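PDB 2OV3: periplasmic binding protein component of an ABC type zinc uptake transporter from Synechocystis sp., which binds zinc ions and probably hands them to the membrane part of an ABC-type importer. Local coordinates for residues L60-P65 against A98-W103; P157-I162 against Y175-I180; K78-A83 against T114-E119. One frame throughout, in Å; residues are numbered along the deposited sequence.

How the contacts relate
Contact 1 is the most central and the most buried of the three: two loops meet through apolar side chains beside the zinc, and one of them supplies a metal ligand. Contacts 2 and 3 lie farther out, on opposite sides of the chain's centre, and each involves an edge strand of one of the two parallel sheets. Contact 2 is strand on strand, held mainly by backbone hydrogen bonds and an arginine grip, whereas contact 3 sets a strand against a helix, with a water bridge, a small apolar patch and a long salt bridge. Contacts 1 and 3 touch where Leu60 packs on Ala83, and helix 106-123 of contact 3 follows the loop holding 98-103.

Contact 1: L60-P65 against A98-W103; sequences LGFEQP and ADPHIW. With ZN (zinc ion), chain B.
Phe62 and Trp103 meet at the far ends of their rings, with CZ of Phe62 3.8 Å from CH2 of Trp103. The indole atom CZ3 stands over one face of the phenyl ring, displaced toward its rim, and the two planes make an oblique pair at 57°. The phenyl group reaches this spot because CG of Phe62 is anti to the backbone N (chi1 -170°), and on the way its CD1 passes 3.9 Å from CB of Pro100. Leu60 spreads its two methyl groups over segment 98-103. Its CD2 rests 3.8 Å from CB of Ala98, while its CD1 presses closely on CG2 of Ile102, at 3.4 Å, and lies just as close to O of Asp99. No hydrogen bond joins the two loops; the fit is apolar.

Between Pro100 and Ile102, His101 turns its ring to the metal, and NE2 binds the zinc ion at 2.3 Å. Water 1, His37 and His165 are the other ligands. CG of Pro100 lies over one face of this imidazole, and CB of His101 over one face of the indole, so the loop packs on itself beside the metal. Behind the ligand stands Asp99. Its OD1 accepts from ND1 of His101, in a bond modelled so short that its exact length is doubtful, and from the backbone N of His101 at 3.0 Å, which closes an Asx turn. Together with the zinc bond at NE2, this pairing probably fixes the rotation of the imidazole and may polarise it toward the metal. Farther out, Tyr170 bonds to O of Asp99 and touches Leu60 and Ile102, while NE1 of Trp103 bonds to O of Pro236. Second-shell packing of this kind frames the three-histidine zinc site in the cleft between the two lobes of a family 9 solute-binding protein.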
loop_
_atom_site.group_PDB
_atom_site.type_symbol
_atom_site.label_atom_id
_atom_site.label_comp_id
_atom_site.label_asym_id
_atom_site.label_seq_id
_atom_site.Cartn_x
_atom_site.Cartn_y
_atom_site.Cartn_z
ATOM N N LEU A 60 -5.043 8.593 7.075
ATOM C CA LEU A 60 -4.204 9.544 6.344
ATOM C C LEU A 60 -4.905 10.103 5.115
ATOM O O LEU A 60 -4.280 10.344 4.082
ATOM C CB LEU A 60 -2.894 8.868 5.953
ATOM C CG LEU A 60 -2.061 8.503 7.177
ATOM C CD1 LEU A 60 -0.856 7.654 6.774
ATOM C CD2 LEU A 60 -1.603 9.763 7.863
ATOM N N GLY A 61 -6.216 10.294 5.235
ATOM C CA GLY A 61 -7.002 10.837 4.146
ATOM C C GLY A 61 -7.126 9.937 2.936
ATOM O O GLY A 61 -7.298 10.429 1.835
ATOM N N PHE A 62 -7.053 8.626 3.108
ATOM C CA PHE A 62 -7.166 7.749 1.945
ATOM C C PHE A 62 -8.618 7.564 1.524
ATOM O O PHE A 62 -8.909 7.422 0.346
ATOM C CB PHE A 62 -6.583 6.382 2.257
ATOM C CG PHE A 62 -6.444 5.486 1.060
ATOM C CD1 PHE A 62 -5.564 5.813 0.043
ATOM C CD2 PHE A 62 -7.116 4.261 1.003
ATOM C CE1 PHE A 62 -5.339 4.924 -1.019
ATOM C CE2 PHE A 62 -6.905 3.362 -0.049
ATOM C CZ PHE A 62 -6.011 3.696 -1.062
ATOM N N GLU A 63 -9.510 7.562 2.509
ATOM C CA GLU A 63 -10.933 7.352 2.292
ATOM C C GLU A 63 -11.739 8.643 2.214
ATOM O O GLU A 63 -12.965 8.610 2.131
ATOM C CB GLU A 63 -11.499 6.481 3.420
ATOM C CG GLU A 63 -10.979 5.046 3.480
ATOM C CD GLU A 63 -9.594 4.901 4.118
ATOM O OE1 GLU A 63 -9.113 5.858 4.781
ATOM O OE2 GLU A 63 -9.001 3.805 3.952
ATOM N N GLN A 64 -11.052 9.780 2.253
ATOM C CA GLN A 64 -11.710 11.088 2.210
ATOM C C GLN A 64 -12.746 11.234 1.099
ATOM O O GLN A 64 -13.802 11.829 1.303
ATOM C CB GLN A 64 -10.663 12.193 2.071
ATOM C CG GLN A 64 -11.280 13.567 1.917
ATOM C CD GLN A 64 -12.136 13.944 3.113
ATOM O OE1 GLN A 64 -13.063 14.752 2.995
ATOM N NE2 GLN A 64 -11.826 13.366 4.276
ATOM N N PRO A 65 -12.444 10.712 -0.100
ATOM C CA PRO A 65 -13.390 10.812 -1.215
ATOM C C PRO A 65 -14.762 10.221 -0.917
ATOM O O PRO A 65 -15.778 10.749 -1.367
ATOM C CB PRO A 65 -12.676 10.073 -2.337
ATOM C CG PRO A 65 -11.228 10.353 -2.051
ATOM C CD PRO A 65 -11.149 10.169 -0.553
ATOM N N ALA A 98 -0.179 14.328 3.940
ATOM C CA ALA A 98 0.339 13.028 4.347
ATOM C C ALA A 98 0.218 11.975 3.255
ATOM O O ALA A 98 -0.724 11.976 2.467
ATOM C CB ALA A 98 -0.370 12.551 5.606
ATOM N N ASP A 99 1.201 11.084 3.222
ATOM C CA ASP A 99 1.248 9.984 2.270
ATOM C C ASP A 99 0.517 8.803 2.922
ATOM O O ASP A 99 0.954 8.282 3.939
ATOM C CB ASP A 99 2.698 9.621 1.995
ATOM C CG ASP A 99 2.835 8.568 0.913
ATOM O OD1 ASP A 99 1.941 7.721 0.804
ATOM O OD2 ASP A 99 3.837 8.590 0.189
ATOM N N PRO A 100 -0.602 8.356 2.329
ATOM C CA PRO A 100 -1.407 7.245 2.854
ATOM C C PRO A 100 -0.923 5.797 2.645
ATOM O O PRO A 100 -1.386 4.893 3.342
ATOM C CB PRO A 100 -2.765 7.490 2.203
ATOM C CG PRO A 100 -2.371 7.956 0.833
ATOM C CD PRO A 100 -1.215 8.919 1.107
ATOM N N HIS A 101 0.002 5.583 1.707
ATOM C CA HIS A 101 0.521 4.249 1.394
ATOM C C HIS A 101 1.361 3.580 2.492
ATOM O O HIS A 101 2.459 3.093 2.211
ATOM C CB HIS A 101 1.364 4.299 0.109
ATOM C CG HIS A 101 0.763 5.121 -0.989
ATOM N ND1 HIS A 101 0.990 6.476 -1.113
ATOM C CD2 HIS A 101 -0.067 4.785 -2.002
ATOM C CE1 HIS A 101 0.323 6.938 -2.157
ATOM N NE2 HIS A 101 -0.327 5.932 -2.711
ATOM N N ILE A 102 0.868 3.532 3.726
ATOM C CA ILE A 102 1.640 2.899 4.793
ATOM C C ILE A 102 1.457 1.368 4.815
ATOM O O ILE A 102 2.210 0.659 5.475
ATOM C CB ILE A 102 1.279 3.496 6.220
ATOM C CG1 ILE A 102 -0.090 3.006 6.712
ATOM C CG2 ILE A 102 1.261 5.014 6.176
ATOM C CD1 ILE A 102 -1.244 3.501 5.917
ATOM N N TRP A 103 0.477 0.865 4.070
ATOM C CA TRP A 103 0.216 -0.564 4.044
ATOM C C TRP A 103 1.274 -1.378 3.283
ATOM O O TRP A 103 1.182 -2.603 3.179
ATOM C CB TRP A 103 -1.196 -0.834 3.479
ATOM C CG TRP A 103 -1.320 -0.674 1.989
ATOM C CD1 TRP A 103 -0.987 -1.598 1.047
ATOM C CD2 TRP A 103 -1.762 0.487 1.276
ATOM N NE1 TRP A 103 -1.187 -1.090 -0.215
ATOM C CE2 TRP A 103 -1.658 0.194 -0.106
ATOM C CE3 TRP A 103 -2.226 1.753 1.663
ATOM C CZ2 TRP A 103 -2.009 1.121 -1.105
ATOM C CZ3 TRP A 103 -2.574 2.672 0.680
ATOM C CH2 TRP A 103 -2.460 2.352 -0.692
HETATM ZN ZN ZN B . -1.740 5.283 -4.445
HETATM O O HOH W 1 -2.144 3.126 -4.943
#

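Contact 2: P157-I162 against Y175-I180; sequences PQRKFI and YNLVQI
The guanidinium of Arg159 carries CD2 of Leu177 over one face, while the carbonyl oxygens of Tyr175 and Asn176 lie at its edge, near its plane. NE bonds to O of Asn176 at 3.1 Å, and NH2 reaches the same oxygen at 3.3 Å, a side-on grip from one face of that carbonyl; a weak bond from NH2 goes to O of Tyr175. Bends at chi2 and chi3 fold the arginine back to this place, and NH1 turns to the carbonyls of Leu153 and Leu156. An alanine here would probably leave the Asn176 oxygen without its two donors and the turn after helix 169-174 less firmly held. The Phe161 ring has CA of Gln179 over one face, 4.0 Å from its centroid in a CH-pi contact, with the backbone N of Val178 at its edge, in plane, and CE2 lies 3.6 Å from CB of Leu177.

Strands 160-163 and 178-181 are the parallel neighbours of a beta-alpha-beta crossover whose helix is 169-174. Val178 N bonds to O of Arg159 at 2.9 Å, Phe161 N to O of Val178 at 3.0 Å, and Ile180 N to O of Phe161 at 2.8 Å. Lys160 and Val178 lie side by side on the sheet face that also bears Ile162 and Ile180, where helix 193-204 covers both isoleucines. Phe161 and Gln179 project from the other face, toward helix 169-174.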
loop_
_atom_site.group_PDB
_atom_site.type_symbol
_atom_site.label_atom_id
_atom_site.label_comp_id
_atom_site.label_asym_id
_atom_site.label_seq_id
_atom_site.Cartn_x
_atom_site.Cartn_y
_atom_site.Cartn_z
ATOM N N PRO A 157 23.862 -1.737 -4.906
ATOM C CA PRO A 157 24.649 -0.534 -5.203
ATOM C C PRO A 157 23.695 0.614 -5.533
ATOM O O PRO A 157 23.857 1.733 -5.043
ATOM C CB PRO A 157 25.471 -0.945 -6.421
ATOM C CG PRO A 157 25.600 -2.423 -6.257
ATOM C CD PRO A 157 24.239 -2.840 -5.808
ATOM N N GLN A 158 22.697 0.321 -6.369
ATOM C CA GLN A 158 21.712 1.327 -6.767
ATOM C C GLN A 158 20.577 1.373 -5.759
ATOM O O GLN A 158 19.933 0.360 -5.490
ATOM C CB GLN A 158 21.154 1.025 -8.164
ATOM C CG GLN A 158 20.117 2.033 -8.666
ATOM C CD GLN A 158 20.631 3.468 -8.643
ATOM O OE1 GLN A 158 20.209 4.272 -7.820
ATOM N NE2 GLN A 158 21.548 3.790 -9.554
ATOM N N ARG A 159 20.351 2.557 -5.196
ATOM C CA ARG A 159 19.299 2.771 -4.210
ATOM C C ARG A 159 18.071 3.464 -4.824
ATOM O O ARG A 159 17.032 3.563 -4.179
ATOM C CB ARG A 159 19.809 3.648 -3.052
ATOM C CG ARG A 159 21.191 3.317 -2.479
ATOM C CD ARG A 159 21.330 1.867 -2.042
ATOM N NE ARG A 159 20.292 1.442 -1.113
ATOM C CZ ARG A 159 20.027 0.170 -0.829
ATOM N NH1 ARG A 159 20.728 -0.791 -1.408
ATOM N NH2 ARG A 159 19.062 -0.143 0.031
ATOM N N LYS A 160 18.178 3.964 -6.048
ATOM C CA LYS A 160 17.043 4.652 -6.653
ATOM C C LYS A 160 16.266 3.803 -7.661
ATOM O O LYS A 160 16.843 3.023 -8.418
ATOM C CB LYS A 160 17.524 5.943 -7.330
ATOM C CG LYS A 160 18.280 6.887 -6.389
ATOM C CD LYS A 160 18.744 8.188 -7.072
ATOM C CE LYS A 160 19.739 7.951 -8.228
ATOM N NZ LYS A 160 20.962 7.186 -7.819
ATOM N N PHE A 161 14.948 3.933 -7.656
ATOM C CA PHE A 161 14.146 3.208 -8.624
ATOM C C PHE A 161 13.026 4.105 -9.130
ATOM O O PHE A 161 12.422 4.866 -8.375
ATOM C CB PHE A 161 13.615 1.890 -8.046
ATOM C CG PHE A 161 12.783 2.038 -6.803
ATOM C CD1 PHE A 161 11.501 1.494 -6.743
ATOM C CD2 PHE A 161 13.280 2.692 -5.686
ATOM C CE1 PHE A 161 10.737 1.598 -5.587
ATOM C CE2 PHE A 161 12.520 2.801 -4.523
ATOM C CZ PHE A 161 11.246 2.252 -4.481
ATOM N N ILE A 162 12.784 4.035 -10.429
ATOM C CA ILE A 162 11.760 4.848 -11.061
ATOM C C ILE A 162 10.403 4.178 -11.039
ATOM O O ILE A 162 10.248 3.071 -11.545
ATOM C CB ILE A 162 12.105 5.108 -12.526
ATOM C CG1 ILE A 162 13.450 5.841 -12.623
ATOM C CG2 ILE A 162 10.996 5.926 -13.178
ATOM C CD1 ILE A 162 14.021 5.879 -14.045
ATOM N N TYR A 175 13.764 0.398 3.859
ATOM C CA TYR A 175 14.929 -0.246 3.272
ATOM C C TYR A 175 15.918 0.693 2.586
ATOM O O TYR A 175 16.669 0.280 1.708
ATOM C CB TYR A 175 14.454 -1.343 2.311
ATOM C CG TYR A 175 13.457 -2.262 2.976
ATOM C CD1 TYR A 175 13.819 -3.012 4.099
ATOM C CD2 TYR A 175 12.118 -2.283 2.570
ATOM C CE1 TYR A 175 12.875 -3.744 4.810
ATOM C CE2 TYR A 175 11.160 -3.015 3.273
ATOM C CZ TYR A 175 11.546 -3.737 4.396
ATOM O OH TYR A 175 10.610 -4.428 5.136
ATOM N N ASN A 176 15.908 1.960 2.983
ATOM C CA ASN A 176 16.843 2.939 2.433
ATOM C C ASN A 176 16.887 3.007 0.913
ATOM O O ASN A 176 17.950 2.927 0.297
ATOM C CB ASN A 176 18.244 2.664 2.989
ATOM C CG ASN A 176 18.235 2.496 4.494
ATOM O OD1 ASN A 176 18.373 1.380 5.002
ATOM N ND2 ASN A 176 18.046 3.605 5.224
ATOM N N LEU A 177 15.714 3.157 0.317
ATOM C CA LEU A 177 15.594 3.269 -1.123
ATOM C C LEU A 177 14.932 4.597 -1.396
ATOM O O LEU A 177 14.360 5.217 -0.496
ATOM C CB LEU A 177 14.714 2.163 -1.692
ATOM C CG LEU A 177 15.227 0.736 -1.569
ATOM C CD1 LEU A 177 14.154 -0.198 -2.065
ATOM C CD2 LEU A 177 16.507 0.565 -2.367
ATOM N N VAL A 178 14.995 5.012 -2.652
ATOM C CA VAL A 178 14.400 6.264 -3.072
ATOM C C VAL A 178 13.578 6.015 -4.332
ATOM O O VAL A 178 14.117 5.580 -5.352
ATOM C CB VAL A 178 15.484 7.315 -3.390
ATOM C CG1 VAL A 178 14.845 8.648 -3.692
ATOM C CG2 VAL A 178 16.457 7.431 -2.219
ATOM N N GLN A 179 12.271 6.272 -4.259
ATOM C CA GLN A 179 11.412 6.087 -5.427
ATOM C C GLN A 179 11.367 7.398 -6.198
ATOM O O GLN A 179 11.226 8.459 -5.602
ATOM C CB GLN A 179 9.978 5.656 -5.034
ATOM C CG GLN A 179 9.072 6.770 -4.505
ATOM C CD GLN A 179 7.616 6.333 -4.285
ATOM O OE1 GLN A 179 6.840 7.041 -3.633
ATOM N NE2 GLN A 179 7.239 5.181 -4.841
ATOM N N ILE A 180 11.534 7.324 -7.517
ATOM C CA ILE A 180 11.477 8.509 -8.383
ATOM C C ILE A 180 10.170 8.414 -9.173
ATOM O O ILE A 180 10.117 7.734 -10.198
ATOM C CB ILE A 180 12.599 8.542 -9.441
ATOM C CG1 ILE A 180 13.970 8.236 -8.812
ATOM C CG2 ILE A 180 12.555 9.872 -10.168
ATOM C CD1 ILE A 180 14.329 9.080 -7.619
#

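Contact 3: K78-A83 against T114-E119; sequences KLIDSA and TTIAKE
Ser82 and Thr115 are joined through water 2, which donates to O of Ser82 at 2.6 Å and accepts from OG1 of Thr115 at 2.5 Å. The bridge ties the residue just after strand 78-81 to the helix although no direct hydrogen bond crosses between them. Thr115 OG1 lies beside the backbone N, which sets CG2 anti to that nitrogen and near O of Asp81.

Beside the water bridge the contact is apolar. CG2 of Ile80 comes 3.6 Å from CG of Glu119, as the two side chains slide past each other in opposite directions, and 4.0 Å from CD1 of Ile116. That same CD1 touches CB of Ser82 at 3.8 Å, so the tip of Ile116 lies against both Ile80 and Ser82. Farther along the strand, NZ of Lys78 stands 3.9 Å from OE1 of Glu119, a long salt bridge. Bends at chi2 and chi4 return the ammonium to its own strand, where it bonds to O of Leu79 from above the carbonyl plane. OE1 of Glu122, itself salt-bridged to Lys118, comes close to OE2 of Glu119; Lys78 may offset part of this negative charge.

At the strand's end, OD1 of Asp81 accepts from N of Ala83 at 3.1 Å, an Asx turn, and OG of Ser82 bonds to O of Leu57. Strand 78-81 is the edge of the first parallel sheet, paired with strand 54-57, and segment 114-119 of helix 106-123 runs roughly antiparallel to it, the two axes at 153° and 9.0 Å apart at closest; Ile116 also reaches Val56 of strand 54-57 and Leu16 and Ile19 of helix 10-20.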
loop_
_atom_site.group_PDB
_atom_site.type_symbol
_atom_site.label_atom_id
_atom_site.label_comp_id
_atom_site.label_asym_id
_atom_site.label_seq_id
_atom_site.Cartn_x
_atom_site.Cartn_y
_atom_site.Cartn_z
ATOM N N LYS A 78 -18.444 1.024 13.080
ATOM C CA LYS A 78 -17.250 1.542 13.742
ATOM C C LYS A 78 -16.134 1.774 12.731
ATOM O O LYS A 78 -15.730 0.850 12.025
ATOM C CB LYS A 78 -16.753 0.572 14.818
ATOM C CG LYS A 78 -15.529 1.074 15.586
ATOM C CD LYS A 78 -15.901 2.206 16.546
ATOM C CE LYS A 78 -14.683 2.802 17.259
ATOM N NZ LYS A 78 -13.800 3.582 16.340
ATOM N N LEU A 79 -15.638 3.006 12.659
ATOM C CA LEU A 79 -14.557 3.319 11.736
ATOM C C LEU A 79 -13.234 3.082 12.445
ATOM O O LEU A 79 -12.957 3.660 13.492
ATOM C CB LEU A 79 -14.648 4.772 11.258
ATOM C CG LEU A 79 -15.956 5.163 10.563
ATOM C CD1 LEU A 79 -15.886 6.613 10.116
ATOM C CD2 LEU A 79 -16.207 4.236 9.378
ATOM N N ILE A 80 -12.417 2.214 11.872
ATOM C CA ILE A 80 -11.137 1.911 12.469
ATOM C C ILE A 80 -10.022 2.596 11.678
ATOM O O ILE A 80 -9.698 2.199 10.558
ATOM C CB ILE A 80 -10.899 0.379 12.504
ATOM C CG1 ILE A 80 -12.164 -0.327 13.007
ATOM C CG2 ILE A 80 -9.743 0.048 13.419
ATOM C CD1 ILE A 80 -12.102 -1.845 12.970
ATOM N N ASP A 81 -9.463 3.650 12.258
ATOM C CA ASP A 81 -8.371 4.365 11.629
ATOM C C ASP A 81 -7.150 3.536 11.950
ATOM O O ASP A 81 -6.567 3.659 13.032
ATOM C CB ASP A 81 -8.227 5.758 12.236
ATOM C CG ASP A 81 -7.110 6.570 11.598
ATOM O OD1 ASP A 81 -6.442 6.068 10.671
ATOM O OD2 ASP A 81 -6.909 7.728 12.028
ATOM N N SER A 82 -6.769 2.671 11.020
ATOM C CA SER A 82 -5.620 1.813 11.248
ATOM C C SER A 82 -4.286 2.554 11.205
ATOM O O SER A 82 -3.257 1.981 11.551
ATOM C CB SER A 82 -5.611 0.659 10.240
ATOM O OG SER A 82 -5.377 1.135 8.933
ATOM N N ALA A 83 -4.297 3.821 10.800
ATOM C CA ALA A 83 -3.057 4.595 10.723
ATOM C C ALA A 83 -2.764 5.422 11.974
ATOM O O ALA A 83 -1.704 6.035 12.073
ATOM C CB ALA A 83 -3.093 5.518 9.510
ATOM N N THR A 114 -2.069 -4.326 14.858
ATOM C CA THR A 114 -2.261 -4.193 16.294
ATOM C C THR A 114 -3.474 -3.344 16.614
ATOM O O THR A 114 -4.178 -3.571 17.602
ATOM C CB THR A 114 -1.023 -3.563 16.956
ATOM O OG1 THR A 114 0.117 -4.383 16.693
ATOM C CG2 THR A 114 -1.209 -3.456 18.457
ATOM N N THR A 115 -3.727 -2.354 15.778
ATOM C CA THR A 115 -4.884 -1.512 16.000
ATOM C C THR A 115 -6.141 -2.272 15.597
ATOM O O THR A 115 -7.183 -2.132 16.233
ATOM C CB THR A 115 -4.778 -0.221 15.197
ATOM O OG1 THR A 115 -3.640 0.527 15.659
ATOM C CG2 THR A 115 -6.041 0.612 15.370
ATOM N N ILE A 116 -6.037 -3.089 14.552
ATOM C CA ILE A 116 -7.195 -3.853 14.097
ATOM C C ILE A 116 -7.630 -4.862 15.143
ATOM O O ILE A 116 -8.806 -4.950 15.490
ATOM C CB ILE A 116 -6.899 -4.647 12.827
ATOM C CG1 ILE A 116 -6.425 -3.712 11.713
ATOM C CG2 ILE A 116 -8.135 -5.431 12.424
ATOM C CD1 ILE A 116 -7.276 -2.493 11.543
ATOM N N ALA A 117 -6.658 -5.637 15.610
ATOM C CA ALA A 117 -6.881 -6.667 16.613
ATOM C C ALA A 117 -7.512 -6.054 17.859
ATOM O O ALA A 117 -8.563 -6.503 18.320
ATOM C CB ALA A 117 -5.556 -7.333 16.962
ATOM N N LYS A 118 -6.866 -5.023 18.393
ATOM C CA LYS A 118 -7.375 -4.350 19.569
ATOM C C LYS A 118 -8.853 -4.011 19.365
ATOM O O LYS A 118 -9.683 -4.267 20.235
ATOM C CB LYS A 118 -6.573 -3.076 19.825
ATOM C CG LYS A 118 -6.935 -2.351 21.103
ATOM C CD LYS A 118 -6.106 -1.085 21.273
ATOM C CE LYS A 118 -6.425 -0.402 22.597
ATOM N NZ LYS A 118 -7.887 -0.120 22.724
ATOM N N GLU A 119 -9.180 -3.463 18.199
ATOM C CA GLU A 119 -10.546 -3.077 17.899
ATOM C C GLU A 119 -11.509 -4.257 17.710
ATOM O O GLU A 119 -12.677 -4.166 18.077
ATOM C CB GLU A 119 -10.555 -2.162 16.674
ATOM C CG GLU A 119 -9.760 -0.872 16.906
ATOM C CD GLU A 119 -10.401 0.035 17.953
ATOM O OE1 GLU A 119 -11.351 0.771 17.598
ATOM O OE2 GLU A 119 -9.972 -0.003 19.133
HETATM O O HOH W 2 -2.605 2.235 14.097
#